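Putative Endoribonuclease L-PSP (Entamoeba histolytica, PDB 3M1X) is of unconfirmed function but belongs to the RutC (YjgF/YER057c/UK114) family, whose members are generally assigned deaminase activity. Local coordinates at residues E71-Q76 with G137-V142; K97-L102 with E141-A146. All coordinates share one frame; numbering follows the deposited sequence. Where two conformers were deposited one is given.

Interaction 1. Residues E71-Q76 with G137-V142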
loop_
_atom_site.group_PDB
_atom_site.type_symbol
_atom_site.label_atom_id
_atom_site.label_comp_id
_atom_site.label_asym_id
_atom_site.label_seq_id
_atom_site.Cartn_x
_atom_site.Cartn_y
_atom_site.Cartn_z
ATOM N N GLU A 71 13.717 -5.170 -17.772
ATOM C CA GLU A 71 13.925 -3.858 -18.369
ATOM C C GLU A 71 12.682 -3.493 -19.203
ATOM O O GLU A 71 12.146 -2.380 -19.149
ATOM C CB GLU A 71 15.143 -3.833 -19.207
ATOM C CG GLU A 71 16.475 -3.913 -18.542
ATOM C CD GLU A 71 16.917 -5.360 -18.156
ATOM O OE1 GLU A 71 16.219 -6.325 -18.458
ATOM O OE2 GLU A 71 18.056 -5.438 -17.631
ATOM N N GLU A 72 12.244 -4.432 -20.059
ATOM C CA GLU A 72 11.117 -4.212 -20.919
ATOM C C GLU A 72 9.821 -3.968 -20.169
ATOM O O GLU A 72 9.076 -3.010 -20.484
ATOM C CB GLU A 72 10.958 -5.394 -21.873
ATOM C CG GLU A 72 12.032 -5.458 -22.968
ATOM C CD GLU A 72 12.220 -6.841 -23.509
ATOM O OE1 GLU A 72 12.836 -6.839 -24.532
ATOM O OE2 GLU A 72 11.924 -7.894 -22.965
ATOM N N GLN A 73 9.571 -4.776 -19.163
ATOM C CA GLN A 73 8.377 -4.582 -18.403
ATOM C C GLN A 73 8.424 -3.335 -17.550
ATOM O O GLN A 73 7.389 -2.675 -17.410
ATOM C CB GLN A 73 8.042 -5.793 -17.526
ATOM C CG GLN A 73 7.662 -7.014 -18.346
ATOM C CD GLN A 73 7.201 -8.206 -17.540
ATOM O OE1 GLN A 73 6.815 -8.064 -16.375
ATOM N NE2 GLN A 73 7.269 -9.389 -18.161
ATOM N N SER A 74 9.553 -3.010 -16.952
ATOM C CA SER A 74 9.659 -1.798 -16.143
ATOM C C SER A 74 9.412 -0.560 -16.933
ATOM O O SER A 74 8.691 0.377 -16.513
ATOM C CB SER A 74 10.982 -1.724 -15.414
ATOM O OG SER A 74 11.179 -2.769 -14.515
ATOM N N LYS A 75 9.978 -0.474 -18.161
ATOM C CA LYS A 75 9.738 0.671 -18.989
ATOM C C LYS A 75 8.291 0.782 -19.335
ATOM O O LYS A 75 7.714 1.872 -19.309
ATOM C CB LYS A 75 10.599 0.536 -20.260
ATOM C CG LYS A 75 12.042 0.747 -20.065
ATOM C CD LYS A 75 12.872 0.314 -21.262
ATOM C CE LYS A 75 14.337 0.460 -20.934
ATOM N NZ LYS A 75 15.102 0.277 -22.269
ATOM N N GLN A 76 7.639 -0.309 -19.655
ATOM C CA GLN A 76 6.237 -0.318 -19.997
ATOM C C GLN A 76 5.363 0.109 -18.824
ATOM O O GLN A 76 4.392 0.841 -18.984
ATOM C CB GLN A 76 5.766 -1.638 -20.554
ATOM C CG GLN A 76 4.337 -1.593 -21.149
ATOM C CD GLN A 76 4.280 -0.665 -22.371
ATOM O OE1 GLN A 76 5.034 -0.912 -23.303
ATOM N NE2 GLN A 76 3.417 0.305 -22.416
ATOM N N GLY A 137 1.970 -13.397 -13.803
ATOM C CA GLY A 137 3.352 -13.654 -13.882
ATOM C C GLY A 137 4.203 -12.433 -14.129
ATOM O O GLY A 137 5.367 -12.519 -14.510
ATOM N N ALA A 138 3.662 -11.240 -13.898
ATOM C CA ALA A 138 4.450 -10.014 -14.132
ATOM C C ALA A 138 5.685 -9.978 -13.309
ATOM O O ALA A 138 5.726 -10.470 -12.151
ATOM C CB ALA A 138 3.523 -8.801 -13.751
ATOM N N LEU A 139 6.696 -9.307 -13.805
ATOM C CA LEU A 139 7.910 -9.151 -13.070
ATOM C C LEU A 139 7.966 -7.925 -12.149
ATOM O O LEU A 139 8.820 -7.792 -11.305
ATOM C CB LEU A 139 9.086 -9.028 -14.050
ATOM C CG LEU A 139 9.375 -10.268 -14.904
ATOM C CD1 LEU A 139 10.563 -9.972 -15.763
ATOM C CD2 LEU A 139 9.526 -11.562 -14.016
ATOM N N VAL A 140 7.060 -6.975 -12.385
ATOM C CA VAL A 140 7.047 -5.662 -11.726
ATOM C C VAL A 140 5.654 -5.099 -11.825
ATOM O O VAL A 140 4.999 -5.248 -12.846
ATOM C CB VAL A 140 8.110 -4.751 -12.340
ATOM C CG1 VAL A 140 8.018 -4.669 -13.861
ATOM C CG2 VAL A 140 8.078 -3.366 -11.729
ATOM N N GLU A 141 5.224 -4.430 -10.754
ATOM C CA GLU A 141 3.963 -3.766 -10.658
ATOM C C GLU A 141 4.186 -2.479 -9.914
ATOM O O GLU A 141 4.837 -2.503 -8.871
ATOM C CB GLU A 141 2.986 -4.684 -9.921
ATOM C CG GLU A 141 1.596 -4.114 -9.738
ATOM C CD GLU A 141 0.707 -4.975 -8.796
ATOM O OE1 GLU A 141 0.597 -6.071 -9.114
ATOM O OE2 GLU A 141 0.259 -4.429 -7.776
ATOM N N VAL A 142 3.640 -1.344 -10.359
ATOM C CA VAL A 142 3.824 -0.047 -9.674
ATOM C C VAL A 142 2.474 0.645 -9.578
ATOM O O VAL A 142 1.809 0.835 -10.587
ATOM C CB VAL A 142 4.840 0.843 -10.377
ATOM C CG1 VAL A 142 4.962 2.190 -9.566
ATOM C CG2 VAL A 142 6.239 0.175 -10.476
HETATM O O HOH W 1 5.059 -6.176 -15.395
HETATM O O HOH W 2 6.461 -11.934 -17.008
#

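Interaction 2. Residues K97-L102 with E141-A146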
loop_
_atom_site.group_PDB
_atom_site.type_symbol
_atom_site.label_atom_id
_atom_site.label_comp_id
_atom_site.label_asym_id
_atom_site.label_seq_id
_atom_site.Cartn_x
_atom_site.Cartn_y
_atom_site.Cartn_z
ATOM N N LYS A 97 3.370 9.615 -4.083
ATOM C CA LYS A 97 3.805 8.380 -3.454
ATOM C C LYS A 97 3.633 7.271 -4.450
ATOM O O LYS A 97 2.602 7.178 -5.108
ATOM C CB LYS A 97 2.913 8.123 -2.194
ATOM C CG LYS A 97 2.967 6.770 -1.544
ATOM C CD LYS A 97 4.295 6.510 -0.903
ATOM C CE LYS A 97 4.321 5.195 -0.012
ATOM N NZ LYS A 97 3.871 4.047 -0.818
ATOM N N THR A 98 4.592 6.349 -4.518
ATOM C CA THR A 98 4.488 5.108 -5.262
ATOM C C THR A 98 4.749 3.913 -4.363
ATOM O O THR A 98 5.358 4.046 -3.311
ATOM C CB THR A 98 5.482 5.078 -6.428
ATOM O OG1 THR A 98 6.782 4.940 -5.887
ATOM C CG2 THR A 98 5.396 6.281 -7.333
ATOM N N THR A 99 4.280 2.777 -4.819
ATOM C CA THR A 99 4.634 1.519 -4.242
ATOM C C THR A 99 5.087 0.640 -5.400
ATOM O O THR A 99 4.355 0.479 -6.397
ATOM C CB THR A 99 3.505 0.855 -3.455
ATOM O OG1 THR A 99 3.050 1.791 -2.475
ATOM C CG2 THR A 99 3.997 -0.415 -2.747
ATOM N N CYS A 100 6.274 0.063 -5.273
ATOM C CA CYS A 100 6.971 -0.667 -6.338
ATOM C C CYS A 100 7.170 -2.109 -5.922
ATOM O O CYS A 100 7.876 -2.371 -4.950
ATOM C CB CYS A 100 8.307 0.007 -6.629
ATOM S SG CYS A 100 8.175 1.730 -7.142
ATOM N N LEU A 101 6.479 -3.003 -6.637
ATOM C CA LEU A 101 6.450 -4.427 -6.329
ATOM C C LEU A 101 7.241 -5.174 -7.338
ATOM O O LEU A 101 7.028 -5.007 -8.564
ATOM C CB LEU A 101 5.019 -4.934 -6.316
ATOM C CG LEU A 101 4.043 -4.300 -5.325
ATOM C CD1 LEU A 101 3.457 -2.991 -5.799
ATOM C CD2 LEU A 101 2.906 -5.327 -5.031
ATOM N N LEU A 102 8.151 -6.008 -6.904
ATOM C CA LEU A 102 8.993 -6.838 -7.806
ATOM C C LEU A 102 8.708 -8.285 -7.610
ATOM O O LEU A 102 8.498 -8.728 -6.492
ATOM C CB LEU A 102 10.479 -6.553 -7.494
ATOM C CG LEU A 102 10.917 -5.138 -7.767
ATOM C CD1 LEU A 102 12.298 -4.910 -7.111
ATOM C CD2 LEU A 102 10.934 -4.824 -9.239
ATOM N N GLU A 141 5.224 -4.430 -10.754
ATOM C CA GLU A 141 3.963 -3.766 -10.658
ATOM C C GLU A 141 4.186 -2.479 -9.914
ATOM O O GLU A 141 4.837 -2.503 -8.871
ATOM C CB GLU A 141 2.986 -4.684 -9.921
ATOM C CG GLU A 141 1.596 -4.114 -9.738
ATOM C CD GLU A 141 0.707 -4.975 -8.796
ATOM O OE1 GLU A 141 0.597 -6.071 -9.114
ATOM O OE2 GLU A 141 0.259 -4.429 -7.776
ATOM N N VAL A 142 3.640 -1.344 -10.359
ATOM C CA VAL A 142 3.824 -0.047 -9.674
ATOM C C VAL A 142 2.474 0.645 -9.578
ATOM O O VAL A 142 1.809 0.835 -10.587
ATOM C CB VAL A 142 4.840 0.843 -10.377
ATOM C CG1 VAL A 142 4.962 2.190 -9.566
ATOM C CG2 VAL A 142 6.239 0.175 -10.476
ATOM N N GLU A 143 2.084 0.951 -8.369
ATOM C CA GLU A 143 0.901 1.796 -8.098
ATOM C C GLU A 143 1.338 3.149 -7.600
ATOM O O GLU A 143 2.501 3.357 -7.199
ATOM C CB GLU A 143 -0.029 1.141 -7.091
ATOM C CG GLU A 143 0.660 0.860 -5.743
ATOM C CD GLU A 143 -0.203 0.314 -4.709
ATOM O OE1 GLU A 143 -1.359 0.076 -4.835
ATOM O OE2 GLU A 143 0.366 0.039 -3.585
ATOM N N CYS A 144 0.444 4.123 -7.593
ATOM C CA CYS A 144 0.776 5.457 -7.047
ATOM C C CYS A 144 -0.443 6.240 -6.656
ATOM O O CYS A 144 -1.564 5.897 -7.030
ATOM C CB CYS A 144 1.642 6.207 -8.045
ATOM S SG CYS A 144 0.766 6.905 -9.456
ATOM N N ILE A 145 -0.186 7.317 -5.921
ATOM C CA ILE A 145 -1.165 8.335 -5.665
ATOM C C ILE A 145 -0.588 9.646 -6.103
ATOM O O ILE A 145 0.604 9.929 -5.935
ATOM C CB ILE A 145 -1.634 8.407 -4.180
ATOM C CG1 ILE A 145 -2.810 9.417 -4.010
ATOM C CG2 ILE A 145 -0.481 8.739 -3.277
ATOM C CD1 ILE A 145 -3.201 9.604 -2.583
ATOM N N ALA A 146 -1.419 10.471 -6.716
ATOM C CA ALA A 146 -1.031 11.747 -7.273
ATOM C C ALA A 146 -2.037 12.785 -6.930
ATOM O O ALA A 146 -3.177 12.522 -6.508
ATOM C CB ALA A 146 -0.865 11.657 -8.795
#

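Interaction 1. Residues E71-Q76 with G137-V142
Ser-74, in the first turns of helix 70-87, comes closest in backbone terms to Val-140 at the start of strand 140-146, their CA atoms 6.4 Å apart, and this spacing lets side chains of the helix meet both the strand and the turn before it. Gln-73 does most of the work. Its chain is extended beyond CG, with CG beside the backbone N (chi1 -67°), which carries the amide from the helix to the backbone of Leu-139. There OE1 accepts the N-H of Leu-139 at 2.9 Å, a nearly straight bond (169° at the hydrogen) whose donor is tilted only 18° from the amide's carbonyl plane. OE1 also accepts a hydrogen bond from a water at 2.8 Å, and the same water donates to the carbonyl O of Val-140. At the other end of the amide, NE2 donates to a second water at 2.9 Å, which in turn donates to Gly-137 O, and NE2 is also bonded to Gly-67 O. With partners on both its oxygen and its nitrogen, the buried amide has its flip state fixed. The Leu-139 side chain crosses that of Gln-73 at about a right angle, CB lying 3.4 Å from OE1. Val-140 directs CG1 to the helix, 3.8 Å from Gln-73 CB and 3.7 Å from Ser-74 OG; that hydroxyl bonds back to Ile-70 O. Val-140 also packs on Ile-70 and Val-77 of helix 70-87, on Phe-111 of helix 108-119 and on Leu-102 of strand 95-102, so the contact lies where two helices cover one face of the sheet.

Interaction 2. Residues K97-L102 with E141-A146
The carbonyl O of Glu-141 receives the N-H of Leu-101 at 2.8 Å, the shortest hydrogen bond between the two strands, with the donor nearly on the C=O axis (170° at the oxygen). Leu-101 CD1 packs on that same oxygen at 3.4 Å, while the return bond, Glu-141 N to Leu-101 O, completes the pair. Thr-99 with Glu-143 and Lys-97 with Ile-145 repeat this two-bond pattern, although Lys-97 N to Ile-145 O is weak at 3.3 Å. The strand axes run at 170°, an antiparallel pairing at the heart of the family's mixed sheet, where strand 95-102 pairs in parallel with strand 125-130 on its other edge. Cys-100 and Val-142 face helix 108-119, SG lying 4.1 Å from Val-142 CG1. The opposite face meets other subunits. Here Glu-143, its CG held between backbone N and carbonyl carbon (chi1 59°), runs alongside Thr-99, with OE2 3.2 Å from Thr-99 CB; between subunits, its OE1 forms a salt bridge with Lys-97 of the second subunit. Lys-97 NZ makes the equivalent intersubunit bridge to Glu-143 of the third subunit, and donates to Thr-98 O from above the carbonyl plane. Glu-141 lies beside Leu-101, its side chain about 3 Å from a bound citrate, probably from the crystallisation liquor.

How the interactions relate
Interactions 1 and 2 have centres about 12 Å apart and share Glu-141 and Val-142 on strand 140-146. Along the chain, helix 70-87 comes first, strand 95-102 follows, and both lead to the same late strand. Interaction 1 joins its beginning, and the turn just before it, to the helix lying on one face of the sheet, whereas interaction 2 joins it edge to edge with strand 95-102. The two touch directly: Val-140 CG2 sits 3.7 Å from Leu-101 O. Strand 140-146 also pairs with strand 51-59, so it is an interior strand, with helix packing on one face and the neighbouring subunits of the trimer meeting the other.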